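Local atomic coordinates of sulfate adenylyltransferase (Allochromatium vinosum, PDB entry 4DNX), a protein that catalyses the reaction of sulfate with ATP to form adenosine 5'-phosphosulfate and diphosphate. Residues Gly50-Leu55 with Ala281-Asn286; Val181-Glu186 with Gln285-Thr290; Val196-Arg201 with His291-Arg296; Val225-Leu230 with Thr263-Asp268. All blocks are in the same frame, centred on the assembly; numbering follows the deposited sequence. Where two conformers were deposited one is given.

How the interactions relate
Following the chain from the N terminus, the loop 50-55 meets helix 274-287 in interaction 1, closing the widest loop and joining the PUA-like part of the chain to the ATP-sulfurylase part. Helix 180-190 comes next and packs on the C-terminal end of that same helix in interaction 2, which shares Gln285 and Asn286 with interaction 1. Strand 195-200 then pairs with 291-294 in interaction 3; its segments alternate with those of interactions 1 and 2, so it crosses both. Interaction 4, between neighbours 223-230 and 260-266, is nested inside all three loops. Interactions 3 and 4 supply two of the strand pairings of the parallel sheet, while 1 and 2 fix helix 274-287 to its surroundings.

Interaction 1 of 4, residues Gly50-Leu55 with Ala281-Asn286; sequences GYFSPL and AYFRQN
Tyr51 and Phe283 mark the closest backbone approach, CA to CA 4.8 Å, where a type I turn from Gly50 to Ser53, entered through a Schellman motif at Gly50, lies against helix 274-287. A loop of the PUA-like range is thus joined to a helix of the ATP-sulfurylase range. Asn286 ND2 donates to Tyr51 O at 3.0 Å, nearly straight at 171°, from above that carbonyl's plane, and also to Ser53 O at 3.1 Å. Tyr282 OH donates to Ser53 O at 2.8 Å from the opposite face of the carbonyl plane, giving this oxygen two donors. Asn286 OD1 accepts a hydrogen bond from Val5 N. An alanine in place of Asn286 would probably leave Tyr51 O and Val5 N without these partners and Ser53 O with Tyr282 OH alone from the helix. The remaining packing is apolar: CB of Tyr51 sits 3.7 Å from CB of Phe283, the two rings meet obliquely with planes at 78°, and Phe52 CE1 reaches Phe283 CD2 at 3.9 Å. Tyr51 OH bonds to Arg178 O and to His227 NE2 of strand 223-230. Met46 of helix 38-48 packs on Phe52 and Phe283, and Ile183 of helix 180-190 on Tyr51.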
loop_
_atom_site.group_PDB
_atom_site.type_symbol
_atom_site.label_atom_id
_atom_site.label_comp_id
_atom_site.label_asym_id
_atom_site.label_seq_id
_atom_site.Cartn_x
_atom_site.Cartn_y
_atom_site.Cartn_z
ATOM N N GLY A 50 0.649 5.387 12.351
ATOM C CA GLY A 50 -0.561 5.619 13.175
ATOM C C GLY A 50 -0.896 4.492 14.162
ATOM O O GLY A 50 -1.860 4.595 14.946
ATOM N N TYR A 51 -0.121 3.413 14.152
ATOM C CA TYR A 51 -0.378 2.317 15.079
ATOM C C TYR A 51 -0.193 2.733 16.558
ATOM O O TYR A 51 -0.870 2.198 17.452
ATOM C CB TYR A 51 0.534 1.148 14.759
ATOM C CG TYR A 51 0.125 0.392 13.498
ATOM C CD1 TYR A 51 -1.051 -0.380 13.483
ATOM C CD2 TYR A 51 0.921 0.436 12.337
ATOM C CE1 TYR A 51 -1.436 -1.081 12.328
ATOM C CE2 TYR A 51 0.589 -0.246 11.178
ATOM C CZ TYR A 51 -0.611 -1.025 11.183
ATOM O OH TYR A 51 -0.941 -1.724 10.055
ATOM N N PHE A 52 0.745 3.658 16.830
ATOM C CA PHE A 52 1.001 4.089 18.209
ATOM C C PHE A 52 0.408 5.471 18.486
ATOM O O PHE A 52 0.818 6.202 19.397
ATOM C CB PHE A 52 2.511 4.056 18.515
ATOM C CG PHE A 52 3.116 2.667 18.582
ATOM C CD1 PHE A 52 2.345 1.482 18.569
ATOM C CD2 PHE A 52 4.487 2.555 18.621
ATOM C CE1 PHE A 52 2.957 0.226 18.651
ATOM C CE2 PHE A 52 5.133 1.279 18.692
ATOM C CZ PHE A 52 4.388 0.141 18.690
ATOM N N SER A 53 -0.641 5.806 17.734
ATOM C CA SER A 53 -1.341 7.052 18.005
ATOM C C SER A 53 -1.999 7.123 19.396
ATOM O O SER A 53 -2.408 6.059 19.912
ATOM C CB SER A 53 -2.498 7.207 16.973
ATOM O OG SER A 53 -3.279 8.391 17.221
ATOM N N PRO A 54 -1.651 8.176 20.126
ATOM C CA PRO A 54 -1.589 9.541 19.608
ATOM C C PRO A 54 -0.187 10.030 20.011
ATOM O O PRO A 54 0.050 11.255 20.090
ATOM C CB PRO A 54 -2.669 10.298 20.397
ATOM C CG PRO A 54 -2.654 9.643 21.719
ATOM C CD PRO A 54 -2.423 8.164 21.404
ATOM N N LEU A 55 0.743 9.111 20.290
ATOM C CA LEU A 55 2.063 9.550 20.778
ATOM C C LEU A 55 2.866 10.277 19.700
ATOM O O LEU A 55 2.761 9.985 18.500
ATOM C CB LEU A 55 2.868 8.349 21.312
ATOM C CG LEU A 55 2.562 7.926 22.762
ATOM C CD1 LEU A 55 1.123 7.580 22.971
ATOM C CD2 LEU A 55 3.408 6.707 23.110
ATOM N N ALA A 281 -3.209 -5.362 21.359
ATOM C CA ALA A 281 -4.597 -4.882 21.453
ATOM C C ALA A 281 -4.673 -3.377 21.179
ATOM O O ALA A 281 -5.555 -2.888 20.435
ATOM C CB ALA A 281 -5.225 -5.263 22.810
ATOM N N TYR A 282 -3.705 -2.647 21.720
ATOM C CA TYR A 282 -3.674 -1.198 21.545
ATOM C C TYR A 282 -3.615 -0.811 20.060
ATOM O O TYR A 282 -4.475 -0.026 19.579
ATOM C CB TYR A 282 -2.449 -0.680 22.271
ATOM C CG TYR A 282 -2.331 0.843 22.292
ATOM C CD1 TYR A 282 -1.911 1.539 21.154
ATOM C CD2 TYR A 282 -2.610 1.538 23.448
ATOM C CE1 TYR A 282 -1.830 2.964 21.181
ATOM C CE2 TYR A 282 -2.522 2.932 23.519
ATOM C CZ TYR A 282 -2.132 3.633 22.367
ATOM O OH TYR A 282 -2.070 5.009 22.437
ATOM N N PHE A 283 -2.648 -1.357 19.318
ATOM C CA PHE A 283 -2.532 -0.943 17.918
ATOM C C PHE A 283 -3.607 -1.512 16.989
ATOM O O PHE A 283 -3.940 -0.893 15.963
ATOM C CB PHE A 283 -1.097 -0.999 17.351
ATOM C CG PHE A 283 -0.485 -2.367 17.175
ATOM C CD1 PHE A 283 -0.769 -3.143 16.050
ATOM C CD2 PHE A 283 0.547 -2.759 18.041
ATOM C CE1 PHE A 283 -0.086 -4.404 15.854
ATOM C CE2 PHE A 283 1.230 -3.989 17.881
ATOM C CZ PHE A 283 0.928 -4.809 16.772
ATOM N N ARG A 284 -4.197 -2.632 17.414
ATOM C CA ARG A 284 -5.307 -3.193 16.649
ATOM C C ARG A 284 -6.549 -2.339 16.819
ATOM O O ARG A 284 -7.381 -2.239 15.900
ATOM C CB ARG A 284 -5.564 -4.659 17.033
ATOM C CG ARG A 284 -4.880 -5.674 16.112
ATOM C CD ARG A 284 -3.457 -5.540 16.157
ATOM N NE ARG A 284 -2.609 -6.395 15.279
ATOM C CZ ARG A 284 -1.738 -7.338 15.662
ATOM N NH1 ARG A 284 -1.672 -7.776 16.918
ATOM N NH2 ARG A 284 -0.895 -7.858 14.761
ATOM N N GLN A 285 -6.733 -1.744 17.988
ATOM C CA GLN A 285 -7.869 -0.806 18.151
ATOM C C GLN A 285 -7.618 0.395 17.258
ATOM O O GLN A 285 -8.553 0.876 16.576
ATOM C CB GLN A 285 -8.058 -0.385 19.616
ATOM C CG GLN A 285 -9.278 0.559 19.787
ATOM C CD GLN A 285 -9.581 0.910 21.235
ATOM O OE1 GLN A 285 -9.482 0.065 22.136
ATOM N NE2 GLN A 285 -10.021 2.155 21.459
ATOM N N ASN A 286 -6.372 0.891 17.251
ATOM C CA ASN A 286 -6.066 2.031 16.354
ATOM C C ASN A 286 -6.360 1.791 14.855
ATOM O O ASN A 286 -6.830 2.679 14.171
ATOM C CB ASN A 286 -4.620 2.525 16.560
ATOM C CG ASN A 286 -4.520 3.485 17.716
ATOM O OD1 ASN A 286 -5.518 4.090 18.115
ATOM N ND2 ASN A 286 -3.309 3.675 18.231
#

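Interaction 2 of 4, residues Val181-Glu186 with Gln285-Thr290; sequences VEIRHE and QNMGAT
Arg184, Met287 and Ile183 carry this meeting of helix 180-190 with the C-terminal end of helix 274-287. Arg184 starts out with CG anti to its backbone N (chi1 -173°) and bends at chi3, and its guanidinium meets carbonyls of the other helix's last turn. NE donates to Asn286 O at 2.8 Å, with an N-H...O angle of 165° and the oxygen lying in the guanidinium plane. NH2 adds two weak bonds, to Gln285 O at 3.0 Å and to Asn286 O at 3.3 Å, while NH1 turns to Ile2 O near the chain's start.

Met287 touches Ile183 with its side chain, from CB and CG to SD, the two crossing obliquely. CG of Met287 lies 3.9 Å from Ile183 CG2, and its SD is likewise 3.9 Å from Ile183 CD1. Ile183 CG2 also comes within 3.4 Å of Met287 O. The backbones are nearest at Arg184 and Gly288, CA to CA 5.1 Å. Gly288 ends the helix in a Schellman motif with positive phi (110°), where a side chain would collide with the preceding carbonyl.

The chemistry is thus that of a cation set against a helix C terminus, apart from the apolar patch of Ile183 and Met287: the positive guanidinium would be expected to interact favourably with the negative end of the helix dipole, and it supplies donors to two carbonyls of the last turn.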
loop_
_atom_site.group_PDB
_atom_site.type_symbol
_atom_site.label_atom_id
_atom_site.label_comp_id
_atom_site.label_asym_id
_atom_site.label_seq_id
_atom_site.Cartn_x
_atom_site.Cartn_y
_atom_site.Cartn_z
ATOM N N VAL A 181 -3.902 3.946 9.424
ATOM C CA VAL A 181 -4.752 4.922 8.759
ATOM C C VAL A 181 -5.495 4.251 7.571
ATOM O O VAL A 181 -6.733 4.379 7.439
ATOM C CB VAL A 181 -3.922 6.151 8.280
ATOM C CG1 VAL A 181 -4.756 7.054 7.360
ATOM C CG2 VAL A 181 -3.328 6.919 9.515
ATOM N N GLU A 182 -4.751 3.514 6.755
ATOM C CA GLU A 182 -5.366 2.936 5.536
ATOM C C GLU A 182 -6.242 1.726 5.889
ATOM O O GLU A 182 -7.287 1.533 5.227
ATOM C CB GLU A 182 -4.285 2.536 4.537
ATOM C CG GLU A 182 -4.819 1.994 3.160
ATOM C CD GLU A 182 -5.829 2.917 2.413
ATOM O OE1 GLU A 182 -5.922 4.143 2.682
ATOM O OE2 GLU A 182 -6.514 2.396 1.489
ATOM N N ILE A 183 -5.845 0.951 6.895
ATOM C CA ILE A 183 -6.718 -0.192 7.329
ATOM C C ILE A 183 -8.061 0.371 7.823
ATOM O O ILE A 183 -9.151 -0.137 7.422
ATOM C CB ILE A 183 -6.020 -1.017 8.382
ATOM C CG1 ILE A 183 -4.876 -1.788 7.719
ATOM C CG2 ILE A 183 -6.970 -1.968 9.037
ATOM C CD1 ILE A 183 -3.962 -2.590 8.704
ATOM N N ARG A 184 -8.023 1.444 8.654
ATOM C CA ARG A 184 -9.274 2.101 9.114
ATOM C C ARG A 184 -10.147 2.594 7.930
ATOM O O ARG A 184 -11.373 2.385 7.929
ATOM C CB ARG A 184 -8.907 3.257 10.124
ATOM C CG ARG A 184 -10.013 3.997 10.887
ATOM C CD ARG A 184 -9.302 4.815 12.019
ATOM N NE ARG A 184 -9.127 4.051 13.286
ATOM C CZ ARG A 184 -10.073 3.977 14.225
ATOM N NH1 ARG A 184 -11.280 4.568 14.041
ATOM N NH2 ARG A 184 -9.879 3.263 15.325
ATOM N N HIS A 185 -9.533 3.207 6.910
ATOM C CA HIS A 185 -10.286 3.685 5.730
ATOM C C HIS A 185 -10.967 2.528 5.018
ATOM O O HIS A 185 -12.153 2.638 4.680
ATOM C CB HIS A 185 -9.329 4.359 4.742
ATOM C CG HIS A 185 -8.877 5.720 5.168
ATOM N ND1 HIS A 185 -7.638 6.235 4.822
ATOM C CD2 HIS A 185 -9.466 6.656 5.940
ATOM C CE1 HIS A 185 -7.509 7.441 5.341
ATOM N NE2 HIS A 185 -8.606 7.730 6.007
ATOM N N GLU A 186 -10.198 1.454 4.788
ATOM C CA GLU A 186 -10.714 0.268 4.091
ATOM C C GLU A 186 -11.828 -0.458 4.856
ATOM O O GLU A 186 -12.812 -0.877 4.237
ATOM C CB GLU A 186 -9.592 -0.694 3.737
ATOM C CG GLU A 186 -10.059 -2.000 3.100
ATOM C CD GLU A 186 -8.990 -2.678 2.252
ATOM O OE1 GLU A 186 -9.366 -3.635 1.541
ATOM O OE2 GLU A 186 -7.787 -2.257 2.290
ATOM N N GLN A 285 -6.733 -1.744 17.988
ATOM C CA GLN A 285 -7.869 -0.806 18.151
ATOM C C GLN A 285 -7.618 0.395 17.258
ATOM O O GLN A 285 -8.553 0.876 16.576
ATOM C CB GLN A 285 -8.058 -0.385 19.616
ATOM C CG GLN A 285 -9.278 0.559 19.787
ATOM C CD GLN A 285 -9.581 0.910 21.235
ATOM O OE1 GLN A 285 -9.482 0.065 22.136
ATOM N NE2 GLN A 285 -10.021 2.155 21.459
ATOM N N ASN A 286 -6.372 0.891 17.251
ATOM C CA ASN A 286 -6.066 2.031 16.354
ATOM C C ASN A 286 -6.360 1.791 14.855
ATOM O O ASN A 286 -6.830 2.679 14.171
ATOM C CB ASN A 286 -4.620 2.525 16.560
ATOM C CG ASN A 286 -4.520 3.485 17.716
ATOM O OD1 ASN A 286 -5.518 4.090 18.115
ATOM N ND2 ASN A 286 -3.309 3.675 18.231
ATOM N N MET A 287 -6.117 0.573 14.383
ATOM C CA MET A 287 -6.382 0.221 12.993
ATOM C C MET A 287 -7.893 -0.031 12.722
ATOM O O MET A 287 -8.286 -0.039 11.554
ATOM C CB MET A 287 -5.470 -0.925 12.547
ATOM C CG MET A 287 -6.078 -2.261 12.796
ATOM S SD MET A 287 -4.838 -3.545 12.434
ATOM C CE MET A 287 -5.916 -5.002 12.595
ATOM N N GLY A 288 -8.745 -0.111 13.781
ATOM C CA GLY A 288 -10.190 -0.191 13.586
ATOM C C GLY A 288 -10.827 -1.539 13.929
ATOM O O GLY A 288 -12.039 -1.722 13.723
ATOM N N ALA A 289 -10.022 -2.476 14.431
ATOM C CA ALA A 289 -10.578 -3.778 14.835
ATOM C C ALA A 289 -11.359 -3.625 16.131
ATOM O O ALA A 289 -10.961 -2.838 17.020
ATOM C CB ALA A 289 -9.479 -4.825 14.999
ATOM N N THR A 290 -12.456 -4.379 16.243
ATOM C CA THR A 290 -13.283 -4.366 17.435
ATOM C C THR A 290 -12.982 -5.542 18.369
ATOM O O THR A 290 -13.365 -5.505 19.557
ATOM C CB THR A 290 -14.809 -4.341 17.088
ATOM O OG1 THR A 290 -15.137 -5.479 16.293
ATOM C CG2 THR A 290 -15.222 -3.092 16.330
#

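Interaction 3 of 4, residues Val196-Arg201 with His291-Arg296; sequences VAFQTR and HFIIGR
Ala197 N donates to His291 O at 2.8 Å, the shortest polar bond linking strands 195-200 and 291-294 directly. The two are neighbouring parallel strands of the five-stranded sheet with order 3-2-1-4-5, the Rossmann-like core of the ATP-sulfurylase part. This order places 195-200 in the middle, between 223-230 and 291-294. A second bond continues the parallel pattern: Ile293 N reaches Ala197 O at 3.2 Å with an N-H...O angle of 168°, so that Ala197 uses both its N and its O on strand 291-294. The segment axes are turned 35° against each other, and CA separations widen from 4.6 Å at Val196 and His291 to 5.8 Å at Phe198 and Ile293.

On the side of Val196, Ile293 does most of the touching. Its CG1, anti to the carbonyl carbon (chi1 -69°), lies 3.7 Å from Val196 CG1, and the extended chi2 carries CD1 on to the same methyl; the two side chains cross at a slant. The same CD1 meets Phe198 CD1 obliquely. Helix 206-219 packs on this side, with Ala215 on Ile293 and Cys212 on Phe198. An alanine in place of Ile293 would probably open a gap between Val196, Phe198 and helix 206-219, since both contacts depend on the lost CG1 and CD1 atoms. On the other side, Ala197 and Phe292 face Arg284 of helix 274-287, and Phe292 turns its ring edge, at CD1, to Ala197 O. Farther along, where the strands have spread, one water spans them: it accepts from Gln199 N at 2.9 Å and donates to Ile293 O.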
loop_
_atom_site.group_PDB
_atom_site.type_symbol
_atom_site.label_atom_id
_atom_site.label_comp_id
_atom_site.label_asym_id
_atom_site.label_seq_id
_atom_site.Cartn_x
_atom_site.Cartn_y
_atom_site.Cartn_z
ATOM N N VAL A 196 -12.831 -8.734 13.435
ATOM C CA VAL A 196 -11.859 -9.523 14.234
ATOM C C VAL A 196 -10.462 -9.338 13.653
ATOM O O VAL A 196 -10.312 -9.324 12.434
ATOM C CB VAL A 196 -12.233 -11.019 14.131
ATOM C CG1 VAL A 196 -11.130 -11.923 14.755
ATOM C CG2 VAL A 196 -13.610 -11.278 14.771
ATOM N N ALA A 197 -9.421 -9.179 14.485
ATOM C CA ALA A 197 -8.047 -9.124 13.955
ATOM C C ALA A 197 -7.323 -10.407 14.374
ATOM O O ALA A 197 -7.534 -10.905 15.531
ATOM C CB ALA A 197 -7.307 -7.883 14.556
ATOM N N PHE A 198 -6.502 -10.937 13.470
ATOM C CA PHE A 198 -5.720 -12.152 13.713
ATOM C C PHE A 198 -4.304 -11.919 13.218
ATOM O O PHE A 198 -4.131 -11.623 12.051
ATOM C CB PHE A 198 -6.339 -13.368 12.956
ATOM C CG PHE A 198 -5.538 -14.658 13.113
ATOM C CD1 PHE A 198 -5.539 -15.332 14.337
ATOM C CD2 PHE A 198 -4.776 -15.163 12.042
ATOM C CE1 PHE A 198 -4.789 -16.536 14.487
ATOM C CE2 PHE A 198 -4.031 -16.389 12.203
ATOM C CZ PHE A 198 -4.064 -17.017 13.396
ATOM N N GLN A 199 -3.305 -12.128 14.093
ATOM C CA GLN A 199 -1.892 -11.968 13.712
ATOM C C GLN A 199 -1.305 -13.303 13.234
ATOM O O GLN A 199 -1.523 -14.342 13.866
ATOM C CB GLN A 199 -1.072 -11.483 14.939
ATOM C CG GLN A 199 0.422 -11.363 14.655
ATOM C CD GLN A 199 1.183 -10.621 15.750
ATOM O OE1 GLN A 199 0.687 -9.644 16.316
ATOM N NE2 GLN A 199 2.394 -11.101 16.063
ATOM N N THR A 200 -0.512 -13.278 12.169
ATOM C CA THR A 200 0.260 -14.482 11.811
ATOM C C THR A 200 1.528 -14.086 11.091
ATOM O O THR A 200 1.602 -12.988 10.584
ATOM C CB THR A 200 -0.551 -15.454 10.912
ATOM O OG1 THR A 200 0.175 -16.698 10.816
ATOM C CG2 THR A 200 -0.798 -14.858 9.537
ATOM N N ARG A 201 2.549 -14.965 11.092
ATOM C CA ARG A 201 3.675 -14.709 10.188
ATOM C C ARG A 201 3.895 -15.839 9.205
ATOM O O ARG A 201 4.781 -15.763 8.337
ATOM C CB ARG A 201 4.982 -14.330 10.924
ATOM C CG ARG A 201 5.498 -15.338 11.868
ATOM C CD ARG A 201 6.749 -14.790 12.589
ATOM N NE ARG A 201 7.170 -15.694 13.660
ATOM C CZ ARG A 201 6.641 -15.730 14.887
ATOM N NH1 ARG A 201 5.656 -14.904 15.233
ATOM N NH2 ARG A 201 7.100 -16.596 15.784
ATOM N N HIS A 291 -12.360 -6.593 17.825
ATOM C CA HIS A 291 -12.059 -7.834 18.541
ATOM C C HIS A 291 -10.663 -8.306 18.134
ATOM O O HIS A 291 -10.269 -8.138 16.985
ATOM C CB HIS A 291 -13.111 -8.890 18.193
ATOM C CG HIS A 291 -14.467 -8.547 18.712
ATOM N ND1 HIS A 291 -15.324 -7.680 18.056
ATOM C CD2 HIS A 291 -15.102 -8.911 19.850
ATOM C CE1 HIS A 291 -16.427 -7.530 18.763
ATOM N NE2 HIS A 291 -16.320 -8.267 19.856
ATOM N N PHE A 292 -9.934 -8.920 19.048
ATOM C CA PHE A 292 -8.596 -9.391 18.788
ATOM C C PHE A 292 -8.446 -10.787 19.361
ATOM O O PHE A 292 -8.794 -11.011 20.521
ATOM C CB PHE A 292 -7.566 -8.452 19.464
ATOM C CG PHE A 292 -6.137 -8.929 19.344
ATOM C CD1 PHE A 292 -5.628 -9.369 18.136
ATOM C CD2 PHE A 292 -5.288 -8.861 20.451
ATOM C CE1 PHE A 292 -4.272 -9.803 18.014
ATOM C CE2 PHE A 292 -3.970 -9.280 20.354
ATOM C CZ PHE A 292 -3.454 -9.745 19.145
ATOM N N ILE A 293 -7.972 -11.725 18.546
ATOM C CA ILE A 293 -7.848 -13.131 18.985
ATOM C C ILE A 293 -6.513 -13.300 19.737
ATOM O O ILE A 293 -5.427 -13.008 19.191
ATOM C CB ILE A 293 -7.826 -14.072 17.780
ATOM C CG1 ILE A 293 -9.189 -14.091 17.095
ATOM C CG2 ILE A 293 -7.443 -15.544 18.184
ATOM C CD1 ILE A 293 -9.201 -14.863 15.764
ATOM N N ILE A 294 -6.605 -13.841 20.945
ATOM C CA ILE A 294 -5.420 -14.177 21.774
ATOM C C ILE A 294 -5.612 -15.628 22.215
ATOM O O ILE A 294 -6.554 -15.946 22.915
ATOM C CB ILE A 294 -5.340 -13.260 23.030
ATOM C CG1 ILE A 294 -5.194 -11.799 22.583
ATOM C CG2 ILE A 294 -4.181 -13.714 24.051
ATOM C CD1 ILE A 294 -4.869 -10.808 23.685
ATOM N N GLY A 295 -4.707 -16.485 21.776
ATOM C CA GLY A 295 -4.692 -17.903 22.164
ATOM C C GLY A 295 -3.707 -18.238 23.276
ATOM O O GLY A 295 -3.281 -17.361 24.025
ATOM N N ARG A 296 -3.314 -19.507 23.365
ATOM C CA ARG A 296 -2.360 -19.980 24.377
ATOM C C ARG A 296 -0.963 -19.473 24.079
ATOM O O ARG A 296 -0.536 -19.470 22.910
ATOM C CB ARG A 296 -2.374 -21.504 24.338
ATOM C CG ARG A 296 -1.517 -22.201 25.359
ATOM C CD ARG A 296 -1.624 -23.715 25.167
ATOM N NE ARG A 296 -2.923 -24.218 25.597
ATOM C CZ ARG A 296 -3.165 -24.777 26.781
ATOM N NH1 ARG A 296 -2.198 -24.916 27.678
ATOM N NH2 ARG A 296 -4.381 -25.198 27.072
HETATM O O HOH W 1 -3.936 -13.083 16.764
#

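Interaction 4 of 4, residues Val225-Leu230 with Thr263-Asp268; sequences VIHMLL and TGYGFD
Four backbone hydrogen bonds join Ile226, Met228 and Leu230 to Thr263 and Tyr265 as parallel strands: Thr263 N to Ile226 O, Met228 N to Thr263 O at 2.8 Å, Tyr265 N to Met228 O, and Leu230 N to Tyr265 O. Thr263 OG1, placed between its backbone N and carbonyl carbon (chi1 68°), also donates to Ile226 O at 3.1 Å, from above that carbonyl's plane, giving the oxygen two donors from one residue.

The aromatic contact is an offset stack of His227 on Tyr265, with centroids 4.5 Å apart and planes at 24°. Tyr265 CD1 lies over the centre of the imidazole, 3.4 Å above its plane, while Thr263 OG1 meets the ring's edge. The imidazole ND1 has an outside partner in Arg284 NE.

Among van der Waals contacts, Leu229 CD1 packs 3.9 Å from Tyr265 CZ, and Leu230 CD1 lies 3.7 Å from Gly264 C; a CB on Gly264 would clash with that methyl.

The pair belongs to the beta-alpha-beta unit 223-230, 240-254, 260-266, at one border of the parallel sheet. Helix 240-254 packs against Met228, whereas helix 274-287 lies against His227 and Tyr265.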
loop_
_atom_site.group_PDB
_atom_site.type_symbol
_atom_site.label_atom_id
_atom_site.label_comp_id
_atom_site.label_asym_id
_atom_site.label_seq_id
_atom_site.Cartn_x
_atom_site.Cartn_y
_atom_site.Cartn_z
ATOM N N VAL A 225 -9.406 -9.052 9.704
ATOM C CA VAL A 225 -8.178 -8.488 9.177
ATOM C C VAL A 225 -7.090 -9.491 9.583
ATOM O O VAL A 225 -6.906 -9.723 10.809
ATOM C CB VAL A 225 -7.878 -7.104 9.798
ATOM C CG1 VAL A 225 -6.521 -6.594 9.213
ATOM C CG2 VAL A 225 -8.996 -6.089 9.443
ATOM N N ILE A 226 -6.392 -10.050 8.583
ATOM C CA ILE A 226 -5.249 -10.983 8.831
ATOM C C ILE A 226 -4.081 -10.008 8.789
ATOM O O ILE A 226 -3.818 -9.389 7.750
ATOM C CB ILE A 226 -5.153 -12.031 7.734
ATOM C CG1 ILE A 226 -6.411 -12.951 7.771
ATOM C CG2 ILE A 226 -3.876 -12.860 7.974
ATOM C CD1 ILE A 226 -6.503 -14.041 6.691
ATOM N N HIS A 227 -3.446 -9.813 9.929
ATOM C CA HIS A 227 -2.462 -8.720 10.102
ATOM C C HIS A 227 -1.111 -9.430 10.210
ATOM O O HIS A 227 -0.757 -9.944 11.273
ATOM C CB HIS A 227 -2.846 -7.942 11.363
ATOM C CG HIS A 227 -2.329 -6.524 11.388
ATOM N ND1 HIS A 227 -1.947 -5.903 12.558
ATOM C CD2 HIS A 227 -2.102 -5.636 10.399
ATOM C CE1 HIS A 227 -1.544 -4.666 12.298
ATOM N NE2 HIS A 227 -1.616 -4.477 10.988
ATOM N N MET A 228 -0.382 -9.462 9.104
ATOM C CA MET A 228 0.842 -10.285 9.028
ATOM C C MET A 228 2.045 -9.514 9.553
ATOM O O MET A 228 2.196 -8.299 9.285
ATOM C CB MET A 228 1.106 -10.736 7.582
ATOM C CG MET A 228 0.025 -11.799 6.986
ATOM S SD MET A 228 0.386 -12.207 5.276
ATOM C CE MET A 228 0.322 -10.594 4.451
ATOM N N LEU A 229 2.878 -10.194 10.334
ATOM C CA LEU A 229 4.052 -9.524 10.871
ATOM C C LEU A 229 5.108 -9.621 9.769
ATOM O O LEU A 229 5.569 -10.717 9.432
ATOM C CB LEU A 229 4.500 -10.186 12.188
ATOM C CG LEU A 229 5.857 -9.683 12.723
ATOM C CD1 LEU A 229 5.965 -8.129 12.726
ATOM C CD2 LEU A 229 5.997 -10.258 14.112
ATOM N N LEU A 230 5.475 -8.474 9.184
ATOM C CA LEU A 230 6.478 -8.399 8.139
ATOM C C LEU A 230 7.863 -8.199 8.760
ATOM O O LEU A 230 8.007 -7.462 9.733
ATOM C CB LEU A 230 6.190 -7.184 7.233
ATOM C CG LEU A 230 4.763 -7.259 6.684
ATOM C CD1 LEU A 230 4.448 -5.930 5.977
ATOM C CD2 LEU A 230 4.561 -8.418 5.738
ATOM N N THR A 263 -3.264 -8.096 5.170
ATOM C CA THR A 263 -2.505 -6.847 5.409
ATOM C C THR A 263 -1.289 -7.210 6.208
ATOM O O THR A 263 -1.140 -8.352 6.672
ATOM C CB THR A 263 -3.289 -5.844 6.293
ATOM O OG1 THR A 263 -3.408 -6.360 7.623
ATOM C CG2 THR A 263 -4.686 -5.517 5.698
ATOM N N GLY A 264 -0.446 -6.218 6.430
ATOM C CA GLY A 264 0.773 -6.443 7.220
ATOM C C GLY A 264 1.324 -5.187 7.856
ATOM O O GLY A 264 0.986 -4.045 7.454
ATOM N N TYR A 265 2.199 -5.384 8.844
ATOM C CA TYR A 265 2.800 -4.247 9.509
ATOM C C TYR A 265 4.236 -4.608 9.865
ATOM O O TYR A 265 4.625 -5.765 9.803
ATOM C CB TYR A 265 2.003 -3.890 10.779
ATOM C CG TYR A 265 2.129 -4.909 11.892
ATOM C CD1 TYR A 265 1.512 -6.147 11.802
ATOM C CD2 TYR A 265 2.977 -4.655 12.989
ATOM C CE1 TYR A 265 1.650 -7.067 12.797
ATOM C CE2 TYR A 265 3.137 -5.598 14.004
ATOM C CZ TYR A 265 2.482 -6.801 13.874
ATOM O OH TYR A 265 2.599 -7.720 14.885
ATOM N N GLY A 266 5.002 -3.585 10.241
ATOM C CA GLY A 266 6.427 -3.809 10.586
ATOM C C GLY A 266 6.779 -3.293 11.978
ATOM O O GLY A 266 6.607 -2.106 12.260
ATOM N N PHE A 267 7.296 -4.207 12.824
ATOM C CA PHE A 267 7.645 -3.894 14.216
ATOM C C PHE A 267 8.432 -5.109 14.796
ATOM O O PHE A 267 8.002 -6.257 14.634
ATOM C CB PHE A 267 6.364 -3.717 15.051
ATOM C CG PHE A 267 6.617 -3.388 16.509
ATOM C CD1 PHE A 267 7.229 -2.175 16.877
ATOM C CD2 PHE A 267 6.234 -4.280 17.500
ATOM C CE1 PHE A 267 7.441 -1.877 18.237
ATOM C CE2 PHE A 267 6.441 -3.991 18.848
ATOM C CZ PHE A 267 7.055 -2.758 19.208
ATOM N N ASP A 268 9.570 -4.870 15.446
ATOM C CA ASP A 268 10.353 -6.021 15.942
ATOM C C ASP A 268 9.643 -6.646 17.136
ATOM O O ASP A 268 9.262 -5.951 18.071
ATOM C CB ASP A 268 11.783 -5.594 16.326
ATOM C CG ASP A 268 12.669 -5.320 15.107
ATOM O OD1 ASP A 268 12.309 -5.720 13.971
ATOM O OD2 ASP A 268 13.762 -4.714 15.277
HETATM O O HOH W 2 9.733 -8.315 12.492
#